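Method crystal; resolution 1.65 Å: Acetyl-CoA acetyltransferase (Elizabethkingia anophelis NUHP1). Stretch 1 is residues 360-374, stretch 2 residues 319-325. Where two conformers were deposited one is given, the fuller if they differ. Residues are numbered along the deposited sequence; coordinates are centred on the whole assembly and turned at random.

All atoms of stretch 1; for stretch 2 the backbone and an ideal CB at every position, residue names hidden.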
# COMPACT_ATOMS: atom_id res chain seq x y z
N SER A 360 -6.00 -10.49 -1.95
CA SER A 360 -6.98 -10.97 -0.98
C SER A 360 -6.53 -12.22 -0.25
O SER A 360 -6.93 -12.42 0.90
CB SER A 360 -8.32 -11.23 -1.69
OG SER A 360 -9.27 -11.83 -0.81
N SER A 361 -5.71 -13.07 -0.87
CA SER A 361 -5.45 -14.40 -0.29
C SER A 361 -4.87 -14.34 1.12
O SER A 361 -5.16 -15.22 1.94
CB SER A 361 -4.51 -15.19 -1.20
OG SER A 361 -5.22 -15.55 -2.39
N GLY A 362 -4.01 -13.36 1.41
CA GLY A 362 -3.39 -13.31 2.72
C GLY A 362 -4.36 -13.06 3.86
O GLY A 362 -4.13 -13.53 4.99
N SER A 363 -5.43 -12.31 3.61
CA SER A 363 -6.50 -12.23 4.60
C SER A 363 -7.52 -13.35 4.44
O SER A 363 -8.09 -13.78 5.44
CB SER A 363 -7.19 -10.85 4.54
OG SER A 363 -7.38 -10.40 3.20
N ARG A 364 -7.73 -13.84 3.21
CA ARG A 364 -8.69 -14.92 3.00
C ARG A 364 -8.32 -16.15 3.83
O ARG A 364 -9.19 -16.78 4.45
CB ARG A 364 -8.74 -15.24 1.50
CG ARG A 364 -9.97 -16.05 1.05
CD ARG A 364 -9.85 -17.54 1.43
NE ARG A 364 -8.75 -18.20 0.71
CZ ARG A 364 -8.33 -19.44 0.98
NH1 ARG A 364 -8.88 -20.13 1.97
NH2 ARG A 364 -7.35 -19.98 0.27
N ILE A 365 -7.03 -16.51 3.88
CA ILE A 365 -6.66 -17.71 4.63
C ILE A 365 -6.85 -17.52 6.14
O ILE A 365 -7.07 -18.50 6.85
CB ILE A 365 -5.23 -18.18 4.31
CG1 ILE A 365 -4.17 -17.15 4.71
CG2 ILE A 365 -5.13 -18.57 2.81
CD1 ILE A 365 -2.72 -17.69 4.50
N ILE A 366 -6.84 -16.27 6.63
CA ILE A 366 -7.19 -16.03 8.03
C ILE A 366 -8.68 -16.27 8.26
O ILE A 366 -9.08 -16.88 9.27
CB ILE A 366 -6.81 -14.60 8.44
CG1 ILE A 366 -5.33 -14.34 8.17
CG2 ILE A 366 -7.10 -14.39 9.92
CD1 ILE A 366 -4.93 -12.87 8.44
N VAL A 367 -9.52 -15.77 7.35
CA VAL A 367 -10.97 -16.02 7.42
C VAL A 367 -11.23 -17.52 7.47
O VAL A 367 -11.97 -18.02 8.34
CB VAL A 367 -11.68 -15.37 6.22
CG1 VAL A 367 -13.19 -15.69 6.24
CG2 VAL A 367 -11.45 -13.85 6.20
N THR A 368 -10.59 -18.27 6.57
CA THR A 368 -10.79 -19.71 6.54
C THR A 368 -10.27 -20.38 7.80
O THR A 368 -10.94 -21.25 8.36
CB THR A 368 -10.13 -20.29 5.29
OG1 THR A 368 -10.76 -19.73 4.14
CG2 THR A 368 -10.25 -21.82 5.25
N LEU A 369 -9.08 -19.97 8.27
CA LEU A 369 -8.50 -20.54 9.49
C LEU A 369 -9.43 -20.37 10.69
O LEU A 369 -9.59 -21.30 11.48
CB LEU A 369 -7.14 -19.89 9.76
CG LEU A 369 -6.45 -20.38 11.04
CD1 LEU A 369 -6.09 -21.86 10.92
CD2 LEU A 369 -5.19 -19.56 11.29
N ILE A 370 -10.02 -19.18 10.85
CA ILE A 370 -10.96 -18.97 11.96
C ILE A 370 -12.03 -20.05 11.97
O ILE A 370 -12.37 -20.62 13.02
CB ILE A 370 -11.59 -17.56 11.87
CG1 ILE A 370 -10.53 -16.52 12.21
CG2 ILE A 370 -12.83 -17.46 12.78
CD1 ILE A 370 -10.91 -15.10 11.77
N ASN A 371 -12.58 -20.33 10.80
CA ASN A 371 -13.66 -21.30 10.73
C ASN A 371 -13.16 -22.73 10.85
O ASN A 371 -13.84 -23.56 11.45
CB ASN A 371 -14.45 -21.06 9.45
CG ASN A 371 -15.25 -19.78 9.55
OD1 ASN A 371 -14.83 -18.71 9.07
ND2 ASN A 371 -16.35 -19.87 10.26
N VAL A 372 -11.97 -23.04 10.33
CA VAL A 372 -11.37 -24.35 10.56
C VAL A 372 -11.23 -24.61 12.06
O VAL A 372 -11.56 -25.70 12.55
CB VAL A 372 -10.01 -24.46 9.85
CG1 VAL A 372 -9.21 -25.63 10.43
CG2 VAL A 372 -10.17 -24.61 8.33
N LEU A 373 -10.74 -23.62 12.81
CA LEU A 373 -10.58 -23.82 14.25
C LEU A 373 -11.93 -24.09 14.93
O LEU A 373 -12.03 -24.97 15.79
CB LEU A 373 -9.88 -22.62 14.89
CG LEU A 373 -8.45 -22.36 14.44
CD1 LEU A 373 -7.98 -21.06 15.10
CD2 LEU A 373 -7.53 -23.53 14.80
N LYS A 374 -12.97 -23.35 14.56
CA LYS A 374 -14.27 -23.57 15.19
C LYS A 374 -14.86 -24.92 14.78
O LYS A 374 -15.43 -25.63 15.62
CB LYS A 374 -15.22 -22.43 14.83
CG LYS A 374 -14.78 -21.12 15.48
CD LYS A 374 -15.71 -19.96 15.17
CE LYS A 374 -15.20 -18.71 15.86
NZ LYS A 374 -15.07 -18.92 17.33
N UNK A 319 -2.90 -26.14 16.46
CA UNK A 319 -3.80 -27.23 16.09
C UNK A 319 -4.01 -27.33 14.58
O UNK A 319 -4.08 -28.44 14.04
CB UNK A 319 -5.15 -27.05 16.79
N UNK A 320 -4.13 -26.19 13.90
CA UNK A 320 -4.39 -26.17 12.47
C UNK A 320 -3.63 -25.04 11.82
O UNK A 320 -3.41 -23.99 12.44
CB UNK A 320 -5.89 -26.04 12.19
N UNK A 321 -3.26 -25.25 10.56
CA UNK A 321 -2.45 -24.31 9.79
C UNK A 321 -3.15 -23.99 8.48
O UNK A 321 -3.78 -24.87 7.87
CB UNK A 321 -1.05 -24.88 9.53
N UNK A 322 -2.98 -22.75 8.01
CA UNK A 322 -3.35 -22.38 6.64
C UNK A 322 -2.10 -21.80 6.00
O UNK A 322 -1.65 -20.72 6.39
CB UNK A 322 -4.51 -21.39 6.60
N UNK A 323 -1.52 -22.54 5.06
CA UNK A 323 -0.39 -22.07 4.26
C UNK A 323 -0.88 -21.86 2.83
O UNK A 323 -1.35 -22.82 2.21
CB UNK A 323 0.78 -23.06 4.30
N UNK A 324 -0.75 -20.64 2.31
CA UNK A 324 -1.31 -20.42 0.99
C UNK A 324 -0.62 -21.27 -0.06
O UNK A 324 0.61 -21.39 -0.08
CB UNK A 324 -1.21 -18.94 0.61
N UNK A 325 -1.42 -21.88 -0.94
CA UNK A 325 -0.92 -22.84 -1.93
C UNK A 325 -0.66 -22.13 -3.26
O UNK A 325 -1.32 -22.39 -4.26
CB UNK A 325 -1.91 -23.99 -2.12

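The strand at 320-323 runs nearly antiparallel to the helix, at 161° and 8.5 Å at closest approach. Because side chains alternate along an extended strand, every second position should meet the helix and the others turn their backs on it.

At position 319 CB points toward the helix, but the nearest atom is Leu373 CD2, 4.7 Å from the ideal CB. A contact this loose selects little, and small, polar or apolar residues would all fit. The deposited residue is Asp319, whose carboxylate makes no contact with the helix.

Position 320 has extended angles (-143/150) and a CB aimed at a purely aliphatic patch: from the ideal CB, Val372 CG1 is at 3.8 Å, Leu373 CD2 at 4.0 Å and Leu369 CD1 at 4.4 Å. With no polar side chain among these three, the site asks for an apolar residue; leucine, isoleucine, valine, methionine or an aromatic would all be plausible. It is Phe320. With chi1 at -71° (m), Phe320 CG lies 3.7 Å from Val372 CG1, while Leu373 CD2 sits at the ring's edge, near its plane. Leu369 reaches the backbone too, its CD1 3.7 Å from Phe320 O.

Position 321 points away, and no atom of the helix lies within 5.5 Å of its ideal CB. The helix therefore imposes no choice here; a strand-tolerant residue would do, and Phe321 is found.

Position 322 sits close over the helix backbone. The CA of 322 lies 6.1 Å from Ile365 CA, and the ideal CB is 3.9 Å from Ile365 O and 4.4 Å from Leu369 CB. The first stretch of a side chain must thus pack against helix backbone and aliphatic carbon, but farther out lies the guanidinium of Arg364, whose NH1 donates to Thr368 OG1 at 2.9 Å. An apolar residue could fill the near part; glutamate or glutamine could also reach the polar end. Glu322 does both. Its CG packs 3.7 Å from Leu369 CB and 3.6 Å from Ile365 O, and chi1 and chi2, both m, bring the carboxylate near Arg364. Glu322 OE2 stops 4.2 Å from Arg364 NH1, well out of the guanidinium plane: the opposite charges are near, but this is no salt bridge. A water joins them instead, donating to Glu322 OE2 at 2.6 Å and accepting from Arg364 NH1 at 2.8 Å.

Position 323 again points away from the helix, which leaves its identity open. Phe323 occupies it.

At position 324 the strand has ended, yet CB turns toward the helix, with Ile365 CD1 4.4 Å from the ideal CB and Ser361 CB at 5.3 Å. A modest apolar group could pack here, as could a short polar one using the guanidinium beyond. Asn324 places OD1 3.8 Å from Ile365 CG2; a second water donates to Asn324 OD1 at 2.9 Å and accepts a weak bond from Arg364 NH2 at 3.3 Å.

Position 325 points sideways, out of the helix's reach. Glu325 contributes its backbone N, which donates to that same water at 3.2 Å.

Stretch 2, residues 319-325: DFFEFNE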
# COMPACT_ATOMS: atom_id res chain seq x y z
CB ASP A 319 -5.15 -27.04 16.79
CG ASP A 319 -5.06 -27.22 18.30
OD1 ASP A 319 -4.27 -28.07 18.75
OD2 ASP A 319 -5.79 -26.52 19.04
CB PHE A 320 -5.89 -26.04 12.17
CG PHE A 320 -6.65 -27.29 12.50
CD1 PHE A 320 -7.22 -27.46 13.76
CD2 PHE A 320 -6.71 -28.33 11.58
CE1 PHE A 320 -7.87 -28.66 14.09
CE2 PHE A 320 -7.37 -29.52 11.90
CZ PHE A 320 -7.95 -29.68 13.15
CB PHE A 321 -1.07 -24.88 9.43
CG PHE A 321 -0.25 -25.29 10.61
CD1 PHE A 321 -0.42 -26.54 11.19
CD2 PHE A 321 0.74 -24.44 11.11
CE1 PHE A 321 0.36 -26.94 12.27
CE2 PHE A 321 1.53 -24.83 12.19
CZ PHE A 321 1.34 -26.08 12.77
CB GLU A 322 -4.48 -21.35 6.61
CG GLU A 322 -5.84 -21.91 6.93
CD GLU A 322 -6.44 -22.66 5.75
OE1 GLU A 322 -7.08 -23.70 6.00
OE2 GLU A 322 -6.28 -22.22 4.59
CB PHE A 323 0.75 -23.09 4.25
CG PHE A 323 1.63 -23.05 5.45
CD1 PHE A 323 2.71 -22.18 5.50
CD2 PHE A 323 1.44 -23.94 6.49
CE1 PHE A 323 3.56 -22.16 6.60
CE2 PHE A 323 2.28 -23.92 7.59
CZ PHE A 323 3.33 -23.03 7.65
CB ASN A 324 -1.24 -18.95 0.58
CG ASN A 324 -2.17 -18.66 -0.60
OD1 ASN A 324 -3.38 -18.92 -0.54
ND2 ASN A 324 -1.60 -18.15 -1.69
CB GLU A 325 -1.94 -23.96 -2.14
CG GLU A 325 -2.41 -24.64 -0.90
CD GLU A 325 -3.42 -25.74 -1.17
OE1 GLU A 325 -3.99 -25.78 -2.29
OE2 GLU A 325 -3.68 -26.56 -0.26
O HOH W 1 -7.40 -22.48 2.28
O HOH W 2 -4.45 -21.56 0.15
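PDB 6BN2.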